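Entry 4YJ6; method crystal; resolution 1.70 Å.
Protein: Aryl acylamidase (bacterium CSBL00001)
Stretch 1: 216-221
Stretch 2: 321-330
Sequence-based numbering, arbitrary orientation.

Stretch 1 216-221: FHPGPY
Stretch 2 (321-330) AWCRMIAIPT

Stretch 2 is helical from Ala 321 through Thr 330 and belongs to a longer helix that extends beyond both ends. Along it phi runs from -57° (Trp 322) to -71° (Ile 326) and psi from -23° (Pro 329) to -53° (Ile 328), and i to i-4 hydrogen bonds carry the turns: Met 325 N to Ala 321 O, Ile 326 N to Trp 322 O and Ala 327 N to Cys 323 O are each 2.9 Å, and Ile 328 N to Arg 324 O is 3.2 Å. The ladder skips Pro 329, whose ring nitrogen has no hydrogen to donate, and the helix is kinked there. It resumes with Thr 330 N to Ile 326 O at 3.2 Å, and Thr 330 OG1 (chi1 -61°) donates to Ile 326 O as well, at 2.8 Å.

Stretch 1 has no regular structure. Its phi/psi values run -114/40 at Phe 216, -68/160 at His 217, -91/16 at Pro 218, -80/179 at Gly 219, -68/174 at Pro 220 and -63/138 at Tyr 221. The turn at Pro 218 is closed by Gly 219 N donating to His 217 ND1 at 2.9 Å with an N-H...N angle of 148°; chi1 of 66° (p) and chi2 of 84° place the imidazole to accept it.

The register is set by Gly 219 against Met 325, with CA atoms 4.5 Å apart, and by His 217 against Pro 329, with CA atoms 6.7 Å apart. The loop therefore runs opposite to the helix numbering. No hydrogen bond crosses the contact, which buries 365 Å² summed over both sides; packing predominates, supplemented by a CA-H...O contact from Gly 219 CA to Met 325 O at 3.4 Å, with 135° at the hydrogen. Separately, a CB in ideal position on Gly 219 would lie 2.9 Å from Pro 220 CD, a clash within the loop and not with the helix.

Pro 220, with its CB toward the helix and its ring C-gamma exo, is buried among three helix side chains. The helix covers 84 Å² of it, the largest area for any residue here, against 70 Å² for Pro 218; the loop covers 64 Å² of Met 325. Its CD lies 3.6 Å from Ile 326 CD1 and 4.0 Å from Met 325 CB, while its CG is 3.8 Å from Trp 322 CD1, approaching the indole obliquely. Lacking an N-H, Pro 220 leaves no backbone donor unpaired in this apolar pocket. Trp 322 (chi1 -175°, chi2 88°) starts sideways but brings its end nearer; Ile 326 (chi1 -69°, chi2 -83°) starts away and likewise returns. Met 325, a selenomethionine, points toward the loop with chi values of -72°, 167° and 64°, and this long unbranched chain lays its CE 3.5 Å from Pro 220 N.

Pro 218, C-gamma endo and directed sideways, places its CG 3.5 Å from Ile 328 CG2 and 4.4 Å from Pro 329 CD. Ile 328 (chi1 -66°, chi2 164°) points toward the loop. Pro 329, also C-gamma endo and pointing toward the loop, sets its CG obliquely 4.3 Å from His 217 ND1. The rings of Pro 218 and Pro 329 are compact and apolar, and suit a contact without hydrogen bonds.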

# COMPACT_ATOMS: atom_id res chain seq x y z
N PHE A 216 -10.01 19.54 -0.82
CA PHE A 216 -9.89 19.86 -2.22
C PHE A 216 -8.42 20.22 -2.52
O PHE A 216 -8.13 21.10 -3.29
CB PHE A 216 -10.87 20.99 -2.57
CG PHE A 216 -12.32 20.56 -2.48
CD1 PHE A 216 -12.91 19.87 -3.52
CD2 PHE A 216 -13.06 20.80 -1.32
CE1 PHE A 216 -14.23 19.44 -3.42
CE2 PHE A 216 -14.39 20.37 -1.20
CZ PHE A 216 -14.98 19.67 -2.25
N HIS A 217 -7.52 19.47 -1.91
CA HIS A 217 -6.09 19.66 -2.14
C HIS A 217 -5.67 19.27 -3.55
O HIS A 217 -6.34 18.49 -4.27
CB HIS A 217 -5.27 18.84 -1.14
CG HIS A 217 -5.43 17.37 -1.33
ND1 HIS A 217 -4.69 16.66 -2.26
CD2 HIS A 217 -6.30 16.49 -0.79
CE1 HIS A 217 -5.09 15.39 -2.26
NE2 HIS A 217 -6.06 15.27 -1.37
N PRO A 218 -4.51 19.80 -3.96
CA PRO A 218 -4.06 19.64 -5.34
C PRO A 218 -3.18 18.41 -5.56
O PRO A 218 -2.50 18.33 -6.59
CB PRO A 218 -3.24 20.92 -5.57
CG PRO A 218 -2.70 21.25 -4.24
CD PRO A 218 -3.78 20.88 -3.26
N GLY A 219 -3.19 17.46 -4.63
CA GLY A 219 -2.34 16.29 -4.78
C GLY A 219 -2.94 15.24 -5.72
O GLY A 219 -4.03 15.42 -6.29
N PRO A 220 -2.22 14.15 -5.93
CA PRO A 220 -2.78 13.01 -6.69
C PRO A 220 -3.89 12.33 -5.90
O PRO A 220 -4.16 12.66 -4.73
CB PRO A 220 -1.60 12.04 -6.80
CG PRO A 220 -0.44 12.69 -6.13
CD PRO A 220 -0.93 13.84 -5.31
N TYR A 221 -4.56 11.38 -6.53
CA TYR A 221 -5.52 10.59 -5.77
C TYR A 221 -4.79 9.81 -4.65
O TYR A 221 -3.75 9.20 -4.90
CB TYR A 221 -6.21 9.59 -6.71
CG TYR A 221 -7.17 10.16 -7.72
CD1 TYR A 221 -8.21 11.00 -7.34
CD2 TYR A 221 -7.05 9.83 -9.08
CE1 TYR A 221 -9.12 11.48 -8.28
CE2 TYR A 221 -7.97 10.30 -10.01
CZ TYR A 221 -9.00 11.12 -9.60
OH TYR A 221 -9.92 11.58 -10.50
N ALA A 321 6.17 16.09 -11.95
CA ALA A 321 4.80 16.58 -11.70
C ALA A 321 4.23 15.91 -10.46
O ALA A 321 3.59 16.56 -9.62
CB ALA A 321 3.88 16.31 -12.91
N TRP A 322 4.41 14.60 -10.35
CA TRP A 322 3.96 13.90 -9.11
C TRP A 322 4.58 14.48 -7.86
O TRP A 322 3.87 14.77 -6.87
CB TRP A 322 4.32 12.41 -9.19
CG TRP A 322 3.76 11.62 -7.99
CD1 TRP A 322 2.51 11.03 -7.90
CD2 TRP A 322 4.42 11.33 -6.77
NE1 TRP A 322 2.37 10.42 -6.69
CE2 TRP A 322 3.53 10.58 -5.97
CE3 TRP A 322 5.68 11.66 -6.24
CZ2 TRP A 322 3.86 10.14 -4.70
CZ3 TRP A 322 6.02 11.23 -4.98
CH2 TRP A 322 5.10 10.48 -4.20
N CYS A 323 5.89 14.71 -7.89
CA CYS A 323 6.56 15.28 -6.72
C CYS A 323 6.02 16.64 -6.36
O CYS A 323 5.83 16.94 -5.18
CB CYS A 323 8.08 15.37 -6.95
SG CYS A 323 8.92 13.75 -6.94
N ARG A 324 5.78 17.50 -7.36
CA ARG A 324 5.22 18.79 -7.04
C ARG A 324 3.80 18.67 -6.47
O ARG A 324 3.44 19.38 -5.54
CB ARG A 324 5.20 19.69 -8.29
CG ARG A 324 6.60 20.25 -8.66
CD ARG A 324 6.49 21.29 -9.77
NE ARG A 324 6.05 20.67 -11.03
CZ ARG A 324 6.84 20.18 -11.97
NH1 ARG A 324 8.19 20.22 -11.87
NH2 ARG A 324 6.29 19.61 -13.04
N MSE A 325 2.97 17.79 -7.06
CA MSE A 325 1.61 17.63 -6.55
C MSE A 325 1.55 17.14 -5.12
O MSE A 325 0.71 17.61 -4.34
CB MSE A 325 0.84 16.67 -7.48
CG MSE A 325 0.57 17.35 -8.75
SE MSE A 325 -0.01 15.94 -9.96
CE MSE A 325 -1.61 15.38 -9.12
N ILE A 326 2.41 16.20 -4.75
CA ILE A 326 2.48 15.71 -3.36
C ILE A 326 3.08 16.78 -2.43
O ILE A 326 2.71 16.93 -1.26
CB ILE A 326 3.38 14.43 -3.29
CG1 ILE A 326 2.67 13.28 -4.00
CG2 ILE A 326 3.74 14.07 -1.80
CD1 ILE A 326 1.63 12.56 -3.09
N ALA A 327 4.03 17.52 -2.97
CA ALA A 327 4.74 18.50 -2.15
C ALA A 327 3.82 19.63 -1.67
O ALA A 327 4.03 20.15 -0.60
CB ALA A 327 5.94 19.09 -2.96
N ILE A 328 2.82 20.04 -2.46
CA ILE A 328 1.99 21.18 -2.06
C ILE A 328 1.28 20.92 -0.73
O ILE A 328 1.41 21.70 0.22
CB ILE A 328 1.01 21.62 -3.20
CG1 ILE A 328 1.83 22.15 -4.38
CG2 ILE A 328 0.05 22.71 -2.69
CD1 ILE A 328 1.05 22.25 -5.72
N PRO A 329 0.56 19.80 -0.61
CA PRO A 329 -0.03 19.54 0.72
C PRO A 329 1.00 19.20 1.78
O PRO A 329 0.72 19.37 2.96
CB PRO A 329 -0.97 18.34 0.49
CG PRO A 329 -0.79 17.94 -0.94
CD PRO A 329 0.06 18.91 -1.67
N THR A 330 2.17 18.72 1.39
CA THR A 330 3.22 18.45 2.37
C THR A 330 3.68 19.79 2.97
O THR A 330 3.87 19.92 4.17
CB THR A 330 4.39 17.71 1.72
OG1 THR A 330 3.91 16.46 1.21
CG2 THR A 330 5.47 17.43 2.75